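Local coordinates for protein acyl-coenzyme A oxidase 3 (Yarrowia lipolytica, PDB 5YS9) that oxidises acyl-CoA substrates of different chain lengths to trans-2-enoyl-CoA with FAD as cofactor, passing electrons to oxygen and releasing hydrogen peroxide in peroxisomal beta-oxidation, at residues R107-G112 with M309-F314; G112-G117 with S317-T322. All coordinates share one frame; numbering follows the deposited sequence.

Contact 1 (R107-G112 with M309-F314); sequences RSQLHG and MIADSF
Q109 on helix 101-111 reaches across to A311 and D312 on helix 300-330, joining the N-terminal helical domain of the acyl-CoA oxidase fold to the first helix of its C-terminal helical domain. The CA atoms of Q109 and D312 are 6.5 Å apart, and the joint is small and buried.

The polar part is one hydrogen bond, from Q109 NE2 to D312 OD1 at 3.2 Å. It is bent, 144° at the hydrogen, and reaches OD1 from above the carboxylate plane, while the oxygen lies slightly off the amide plane; the two flat groups are turned 62° against each other. The extended Q109 chain (chi2 -179°) carries the amide out to helix 300-330, where NE2 also makes a weak bond to the backbone oxygen of T308. D312 has its stronger partner elsewhere: OD2 forms a salt bridge with R119 of helix 116-136, which probably favours the charged carboxylate and helps fix its rotation.

Beyond the hydrogen bond the contact is van der Waals: Q109 NE2 lies 3.5 Å from the A311 methyl, CB, and the chains of Q109 and D312 cross at about a right angle. Replacing Q109 by an alanine would probably leave D312 OD1 and the T308 oxygen without this donor and the A311 methyl without its neighbour. Nearer the backbone, the methylene CG of Q109 touches the same carboxylate oxygen, 3.3 Å from D312 OD1.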
ATOM      1  N   ARG A 107     -22.143  12.277 -10.705  1.00 42.34           N
ATOM      2  CA  ARG A 107     -21.562  11.814 -11.949  1.00 42.12           C
ATOM      3  C   ARG A 107     -20.037  11.802 -11.923  1.00 43.23           C
ATOM      4  O   ARG A 107     -19.428  10.857 -12.377  1.00 43.20           O
ATOM      5  CB  ARG A 107     -22.031  12.663 -13.118  1.00 45.80           C
ATOM      6  CG  ARG A 107     -21.702  12.056 -14.468  1.00 47.09           C
ATOM      7  CD  ARG A 107     -21.814  13.058 -15.595  1.00 45.15           C
ATOM      8  NE  ARG A 107     -23.188  13.440 -15.857  1.00 49.60           N
ATOM      9  CZ  ARG A 107     -24.062  12.667 -16.465  1.00 49.75           C
ATOM     10  NH1 ARG A 107     -23.709  11.471 -16.877  1.00 56.73           N
ATOM     11  NH2 ARG A 107     -25.290  13.085 -16.655  1.00 51.11           N
ATOM     12  N   SER A 108     -19.424  12.848 -11.388  1.00 39.61           N
ATOM     13  CA  SER A 108     -17.989  12.865 -11.266  1.00 41.55           C
ATOM     14  C   SER A 108     -17.445  11.845 -10.217  1.00 39.84           C
ATOM     15  O   SER A 108     -16.333  11.380 -10.352  1.00 44.05           O
ATOM     16  CB  SER A 108     -17.456  14.294 -11.102  1.00 44.02           C
ATOM     17  OG  SER A 108     -17.480  14.693  -9.772  1.00 53.03           O
ATOM     18  N   GLN A 109     -18.235  11.435  -9.244  1.00 36.65           N
ATOM     19  CA  GLN A 109     -17.784  10.457  -8.237  1.00 35.01           C
ATOM     20  C   GLN A 109     -17.930   9.007  -8.753  1.00 33.85           C
ATOM     21  O   GLN A 109     -17.083   8.132  -8.540  1.00 31.22           O
ATOM     22  CB  GLN A 109     -18.629  10.571  -6.964  1.00 34.01           C
ATOM     23  CG  GLN A 109     -18.373  11.726  -6.012  1.00 36.26           C
ATOM     24  CD  GLN A 109     -19.316  11.651  -4.787  1.00 39.65           C
ATOM     25  OE1 GLN A 109     -20.564  11.662  -4.931  1.00 40.92           O
ATOM     26  NE2 GLN A 109     -18.735  11.553  -3.598  1.00 33.65           N
ATOM     27  N   LEU A 110     -19.055   8.750  -9.386  1.00 34.13           N
ATOM     28  CA  LEU A 110     -19.262   7.495 -10.086  1.00 36.57           C
ATOM     29  C   LEU A 110     -18.146   7.218 -11.130  1.00 35.59           C
ATOM     30  O   LEU A 110     -17.684   6.094 -11.247  1.00 32.00           O
ATOM     31  CB  LEU A 110     -20.641   7.472 -10.756  1.00 35.59           C
ATOM     32  CG  LEU A 110     -21.843   7.495  -9.789  1.00 36.62           C
ATOM     33  CD1 LEU A 110     -23.083   7.879 -10.565  1.00 35.56           C
ATOM     34  CD2 LEU A 110     -22.015   6.151  -9.092  1.00 38.76           C
ATOM     35  N   HIS A 111     -17.753   8.247 -11.865  1.00 34.63           N
ATOM     36  CA  HIS A 111     -16.755   8.135 -12.906  1.00 38.37           C
ATOM     37  C   HIS A 111     -15.387   7.873 -12.302  1.00 39.32           C
ATOM     38  O   HIS A 111     -14.544   7.282 -12.973  1.00 36.73           O
ATOM     39  CB  HIS A 111     -16.703   9.438 -13.716  1.00 38.59           C
ATOM     40  CG  HIS A 111     -15.849   9.364 -14.944  1.00 39.87           C
ATOM     41  ND1 HIS A 111     -15.083  10.422 -15.382  1.00 42.81           N
ATOM     42  CD2 HIS A 111     -15.638   8.357 -15.824  1.00 38.88           C
ATOM     43  CE1 HIS A 111     -14.468  10.077 -16.500  1.00 44.10           C
ATOM     44  NE2 HIS A 111     -14.778   8.826 -16.781  1.00 40.38           N
ATOM     45  N   GLY A 112     -15.190   8.362 -11.063  1.00 37.23           N
ATOM     46  CA  GLY A 112     -13.986   8.155 -10.276  1.00 35.35           C
ATOM     47  C   GLY A 112     -13.784   6.730  -9.801  1.00 34.75           C
ATOM     48  O   GLY A 112     -12.714   6.378  -9.356  1.00 37.05           O
ATOM     49  N   MET A 309     -15.317  13.051   0.072  1.00 39.24           N
ATOM     50  CA  MET A 309     -14.180  12.140   0.131  1.00 42.22           C
ATOM     51  C   MET A 309     -14.461  10.860   0.921  1.00 42.78           C
ATOM     52  O   MET A 309     -13.874   9.756   0.660  1.00 40.66           O
ATOM     53  CB  MET A 309     -12.998  12.861   0.729  1.00 41.43           C
ATOM     54  CG  MET A 309     -12.660  14.112  -0.038  1.00 45.25           C
ATOM     55  SD  MET A 309     -10.984  14.611   0.293  1.00 54.44           S
ATOM     56  CE  MET A 309     -10.140  13.456  -0.746  1.00 52.61           C
ATOM     57  N   ILE A 310     -15.348  11.019   1.892  1.00 41.94           N
ATOM     58  CA  ILE A 310     -15.787   9.902   2.701  1.00 42.49           C
ATOM     59  C   ILE A 310     -16.611   8.993   1.814  1.00 39.91           C
ATOM     60  O   ILE A 310     -16.384   7.806   1.841  1.00 36.69           O
ATOM     61  CB  ILE A 310     -16.601  10.349   3.931  1.00 39.14           C
ATOM     62  CG1 ILE A 310     -15.705  11.144   4.870  1.00 39.63           C
ATOM     63  CG2 ILE A 310     -17.132   9.142   4.692  1.00 39.24           C
ATOM     64  CD1 ILE A 310     -16.488  12.129   5.709  1.00 39.31           C
ATOM     65  N   ALA A 311     -17.549   9.579   1.058  1.00 38.53           N
ATOM     66  CA  ALA A 311     -18.278   8.882   0.003  1.00 39.49           C
ATOM     67  C   ALA A 311     -17.377   8.263  -1.104  1.00 37.87           C
ATOM     68  O   ALA A 311     -17.587   7.124  -1.465  1.00 41.34           O
ATOM     69  CB  ALA A 311     -19.336   9.795  -0.606  1.00 38.47           C
ATOM     70  N   ASP A 312     -16.390   8.993  -1.620  1.00 35.72           N
ATOM     71  CA  ASP A 312     -15.410   8.444  -2.579  1.00 34.38           C
ATOM     72  C   ASP A 312     -14.775   7.168  -2.029  1.00 33.50           C
ATOM     73  O   ASP A 312     -14.497   6.253  -2.792  1.00 29.74           O
ATOM     74  CB  ASP A 312     -14.255   9.439  -2.899  1.00 35.47           C
ATOM     75  CG  ASP A 312     -14.686  10.630  -3.757  1.00 39.87           C
ATOM     76  OD1 ASP A 312     -15.785  10.570  -4.330  1.00 41.71           O
ATOM     77  OD2 ASP A 312     -13.933  11.654  -3.854  1.00 46.10           O
ATOM     78  N   SER A 313     -14.493   7.131  -0.723  1.00 31.35           N
ATOM     79  CA  SER A 313     -13.871   5.961  -0.128  1.00 30.55           C
ATOM     80  C   SER A 313     -14.812   4.755  -0.287  1.00 33.92           C
ATOM     81  O   SER A 313     -14.370   3.592  -0.557  1.00 34.53           O
ATOM     82  CB  SER A 313     -13.474   6.193   1.332  1.00 27.04           C
ATOM     83  OG  SER A 313     -12.477   7.206   1.445  1.00 25.95           O
ATOM     84  N   PHE A 314     -16.102   5.035  -0.153  1.00 30.83           N
ATOM     85  CA  PHE A 314     -17.095   4.023  -0.403  1.00 32.23           C
ATOM     86  C   PHE A 314     -17.113   3.583  -1.856  1.00 33.57           C
ATOM     87  O   PHE A 314     -17.000   2.385  -2.170  1.00 36.86           O
ATOM     88  CB  PHE A 314     -18.495   4.508   0.003  1.00 32.60           C
ATOM     89  CG  PHE A 314     -19.590   3.691  -0.598  1.00 31.39           C
ATOM     90  CD1 PHE A 314     -19.837   2.423  -0.126  1.00 30.05           C
ATOM     91  CD2 PHE A 314     -20.316   4.166  -1.694  1.00 31.87           C
ATOM     92  CE1 PHE A 314     -20.839   1.642  -0.677  1.00 32.27           C
ATOM     93  CE2 PHE A 314     -21.318   3.384  -2.271  1.00 34.05           C
ATOM     94  CZ  PHE A 314     -21.583   2.122  -1.750  1.00 34.18           C
TER

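Contact 2 (G112-G117 with S317-T322)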
ATOM      1  N   GLY A 112     -15.190   8.362 -11.063  1.00 37.23           N
ATOM      2  CA  GLY A 112     -13.986   8.155 -10.276  1.00 35.35           C
ATOM      3  C   GLY A 112     -13.784   6.730  -9.801  1.00 34.75           C
ATOM      4  O   GLY A 112     -12.714   6.378  -9.356  1.00 37.05           O
ATOM      5  N   ILE A 113     -14.813   5.908  -9.883  1.00 34.46           N
ATOM      6  CA  ILE A 113     -14.683   4.471  -9.640  1.00 35.05           C
ATOM      7  C   ILE A 113     -13.735   3.786 -10.642  1.00 32.11           C
ATOM      8  O   ILE A 113     -13.045   2.848 -10.293  1.00 31.30           O
ATOM      9  CB  ILE A 113     -16.049   3.773  -9.687  1.00 33.92           C
ATOM     10  CG1 ILE A 113     -16.986   4.404  -8.644  1.00 35.91           C
ATOM     11  CG2 ILE A 113     -15.923   2.272  -9.407  1.00 34.01           C
ATOM     12  CD1 ILE A 113     -18.458   4.001  -8.762  1.00 37.62           C
ATOM     13  N   VAL A 114     -13.693   4.268 -11.869  1.00 31.67           N
ATOM     14  CA  VAL A 114     -12.787   3.723 -12.896  1.00 31.84           C
ATOM     15  C   VAL A 114     -11.822   4.683 -13.583  1.00 33.57           C
ATOM     16  O   VAL A 114     -10.851   4.245 -14.188  1.00 36.84           O
ATOM     17  CB  VAL A 114     -13.580   3.013 -13.965  1.00 34.19           C
ATOM     18  CG1 VAL A 114     -14.148   1.737 -13.377  1.00 36.74           C
ATOM     19  CG2 VAL A 114     -14.693   3.894 -14.531  1.00 33.75           C
ATOM     20  N   ASP A 115     -12.023   5.987 -13.455  1.00 36.08           N
ATOM     21  CA  ASP A 115     -11.058   6.954 -14.016  1.00 37.75           C
ATOM     22  C   ASP A 115     -10.807   8.081 -13.007  1.00 35.07           C
ATOM     23  O   ASP A 115     -11.504   9.061 -12.956  1.00 39.00           O
ATOM     24  CB  ASP A 115     -11.591   7.457 -15.382  1.00 38.20           C
ATOM     25  CG  ASP A 115     -10.578   8.270 -16.136  1.00 36.53           C
ATOM     26  OD1 ASP A 115      -9.537   8.539 -15.515  1.00 36.83           O
ATOM     27  OD2 ASP A 115     -10.834   8.654 -17.313  1.00 34.22           O
ATOM     28  N   MET A 116      -9.818   7.913 -12.161  1.00 36.54           N
ATOM     29  CA  MET A 116      -9.532   8.947 -11.181  1.00 36.86           C
ATOM     30  C   MET A 116      -8.702  10.100 -11.764  1.00 34.65           C
ATOM     31  O   MET A 116      -8.540  11.090 -11.120  1.00 34.44           O
ATOM     32  CB  MET A 116      -8.833   8.342  -9.993  1.00 39.05           C
ATOM     33  CG  MET A 116      -9.615   7.219  -9.328  1.00 41.02           C
ATOM     34  SD  MET A 116      -8.924   6.616  -7.759  1.00 40.77           S
ATOM     35  CE  MET A 116      -8.952   4.867  -8.148  1.00 36.47           C
ATOM     36  N   GLY A 117      -8.168   9.962 -12.976  1.00 34.27           N
ATOM     37  CA  GLY A 117      -7.398  11.004 -13.596  1.00 32.11           C
ATOM     38  C   GLY A 117      -8.275  12.049 -14.241  1.00 33.14           C
ATOM     39  O   GLY A 117      -8.147  13.231 -13.961  1.00 36.41           O
ATOM     40  N   SER A 317     -13.976   1.562  -2.738  1.00 31.61           N
ATOM     41  CA  SER A 317     -13.840   0.322  -1.996  1.00 31.42           C
ATOM     42  C   SER A 317     -14.766  -0.808  -2.460  1.00 32.75           C
ATOM     43  O   SER A 317     -14.322  -1.954  -2.530  1.00 32.59           O
ATOM     44  CB  SER A 317     -14.051   0.550  -0.496  1.00 31.03           C
ATOM     45  OG  SER A 317     -12.974   1.278   0.040  1.00 32.07           O
ATOM     46  N   GLN A 318     -16.027  -0.474  -2.735  1.00 30.77           N
ATOM     47  CA  GLN A 318     -17.038  -1.441  -3.145  1.00 32.16           C
ATOM     48  C   GLN A 318     -16.637  -2.258  -4.394  1.00 33.57           C
ATOM     49  O   GLN A 318     -17.040  -3.432  -4.577  1.00 30.75           O
ATOM     50  CB  GLN A 318     -18.375  -0.734  -3.392  1.00 33.14           C
ATOM     51  CG  GLN A 318     -18.318   0.325  -4.486  1.00 35.49           C
ATOM     52  CD  GLN A 318     -19.666   0.934  -4.859  1.00 33.84           C
ATOM     53  OE1 GLN A 318     -20.704   0.512  -4.414  1.00 32.94           O
ATOM     54  NE2 GLN A 318     -19.625   1.925  -5.705  1.00 33.95           N
ATOM     55  N   ARG A 319     -15.854  -1.631  -5.254  1.00 34.44           N
ATOM     56  CA  ARG A 319     -15.410  -2.256  -6.490  1.00 34.90           C
ATOM     57  C   ARG A 319     -14.461  -3.406  -6.146  1.00 32.14           C
ATOM     58  O   ARG A 319     -14.648  -4.536  -6.594  1.00 26.38           O
ATOM     59  CB  ARG A 319     -14.723  -1.210  -7.352  1.00 34.43           C
ATOM     60  CG  ARG A 319     -14.390  -1.623  -8.781  1.00 36.33           C
ATOM     61  CD  ARG A 319     -13.454  -0.592  -9.439  1.00 36.69           C
ATOM     62  NE  ARG A 319     -12.574  -1.215 -10.430  1.00 36.29           N
ATOM     63  CZ  ARG A 319     -11.516  -0.644 -10.997  1.00 34.03           C
ATOM     64  NH1 ARG A 319     -11.140   0.589 -10.678  1.00 30.78           N
ATOM     65  NH2 ARG A 319     -10.817  -1.348 -11.884  1.00 33.71           N
ATOM     66  N   PHE A 320     -13.414  -3.088  -5.421  1.00 31.20           N
ATOM     67  CA  PHE A 320     -12.406  -4.056  -5.049  1.00 33.94           C
ATOM     68  C   PHE A 320     -12.833  -5.140  -4.084  1.00 36.57           C
ATOM     69  O   PHE A 320     -12.445  -6.279  -4.215  1.00 41.65           O
ATOM     70  CB  PHE A 320     -11.108  -3.341  -4.719  1.00 31.61           C
ATOM     71  CG  PHE A 320     -10.602  -2.566  -5.883  1.00 30.63           C
ATOM     72  CD1 PHE A 320      -9.965  -3.209  -6.911  1.00 29.63           C
ATOM     73  CD2 PHE A 320     -10.878  -1.232  -6.010  1.00 30.94           C
ATOM     74  CE1 PHE A 320      -9.544  -2.520  -8.012  1.00 33.81           C
ATOM     75  CE2 PHE A 320     -10.469  -0.536  -7.113  1.00 30.96           C
ATOM     76  CZ  PHE A 320      -9.801  -1.183  -8.118  1.00 33.38           C
ATOM     77  N   ILE A 321     -13.651  -4.771  -3.122  1.00 35.66           N
ATOM     78  CA  ILE A 321     -14.240  -5.743  -2.241  1.00 35.89           C
ATOM     79  C   ILE A 321     -15.138  -6.674  -3.029  1.00 33.42           C
ATOM     80  O   ILE A 321     -15.207  -7.844  -2.736  1.00 33.79           O
ATOM     81  CB  ILE A 321     -14.939  -5.109  -1.024  1.00 36.73           C
ATOM     82  CG1 ILE A 321     -15.097  -6.136   0.080  1.00 36.86           C
ATOM     83  CG2 ILE A 321     -16.305  -4.577  -1.378  1.00 38.53           C
ATOM     84  CD1 ILE A 321     -13.810  -6.606   0.690  1.00 36.54           C
ATOM     85  N   THR A 322     -15.851  -6.144  -4.008  1.00 32.63           N
ATOM     86  CA  THR A 322     -16.611  -6.999  -4.894  1.00 32.52           C
ATOM     87  C   THR A 322     -15.746  -7.912  -5.749  1.00 32.45           C
ATOM     88  O   THR A 322     -16.019  -9.085  -5.856  1.00 35.17           O
ATOM     89  CB  THR A 322     -17.588  -6.212  -5.774  1.00 33.19           C
ATOM     90  OG1 THR A 322     -18.472  -5.469  -4.953  1.00 31.47           O
ATOM     91  CG2 THR A 322     -18.401  -7.134  -6.598  1.00 34.68           C
TER
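The guanidinium of R319 lies between V114 and F320: V114 CG1 stands 4.1 Å above one face, displaced to its border, and F320 CZ sits centrally on the opposite face, 3.3 Å from the plane. Here helix 300-330 of the C-terminal helical domain meets the connection between helices 101-111 and 116-136 of the N-terminal helical domain, a junction between two helical domains of the acyl-CoA oxidase fold.

I113 O approaches the guanidinium obliquely and takes a weak hydrogen bond from R319 NH1 at 3.0 Å, bent to 129° at the hydrogen. The firmer bond of this group is outside the pair, from NE to the backbone oxygen of I644, and NH2 makes a weak one to Y74. Swung away from its own backbone N at chi1 (-170°) and extended as far as NE, the R319 chain reaches the connection.

Aliphatic contact completes the joint. The side chains of I113 and R319 run alongside one another, pointing opposite ways, with I113 CG2 3.8 Å from R319 CD. The other branch of I113 meets Q318 at about a right angle, its CD1 3.9 Å from Q318 NE2, an amide nitrogen hydrogen-bonded to F315 O.

How the contacts relate
Contacts 1 and 2 are successive joints between helix 300-330 and the N-terminal helical domain, with centres about 8 Å apart. They share G112: helix 101-111 supplies the first, and the turn leading into helix 116-136 the second. Both are buried, although V114 in contact 2 is partly exposed. Contact 1 joins helix to helix through an amide and a carboxylate, with a bound FAD about 13 Å from the D312 side chain. Contact 2 joins helix to connection, buries more surface (195 against 113 Å²), and combines a backbone carbonyl with aliphatic groups around an arginine. Helix 116-136, which begins in contact 2, also serves the carboxylate of contact 1.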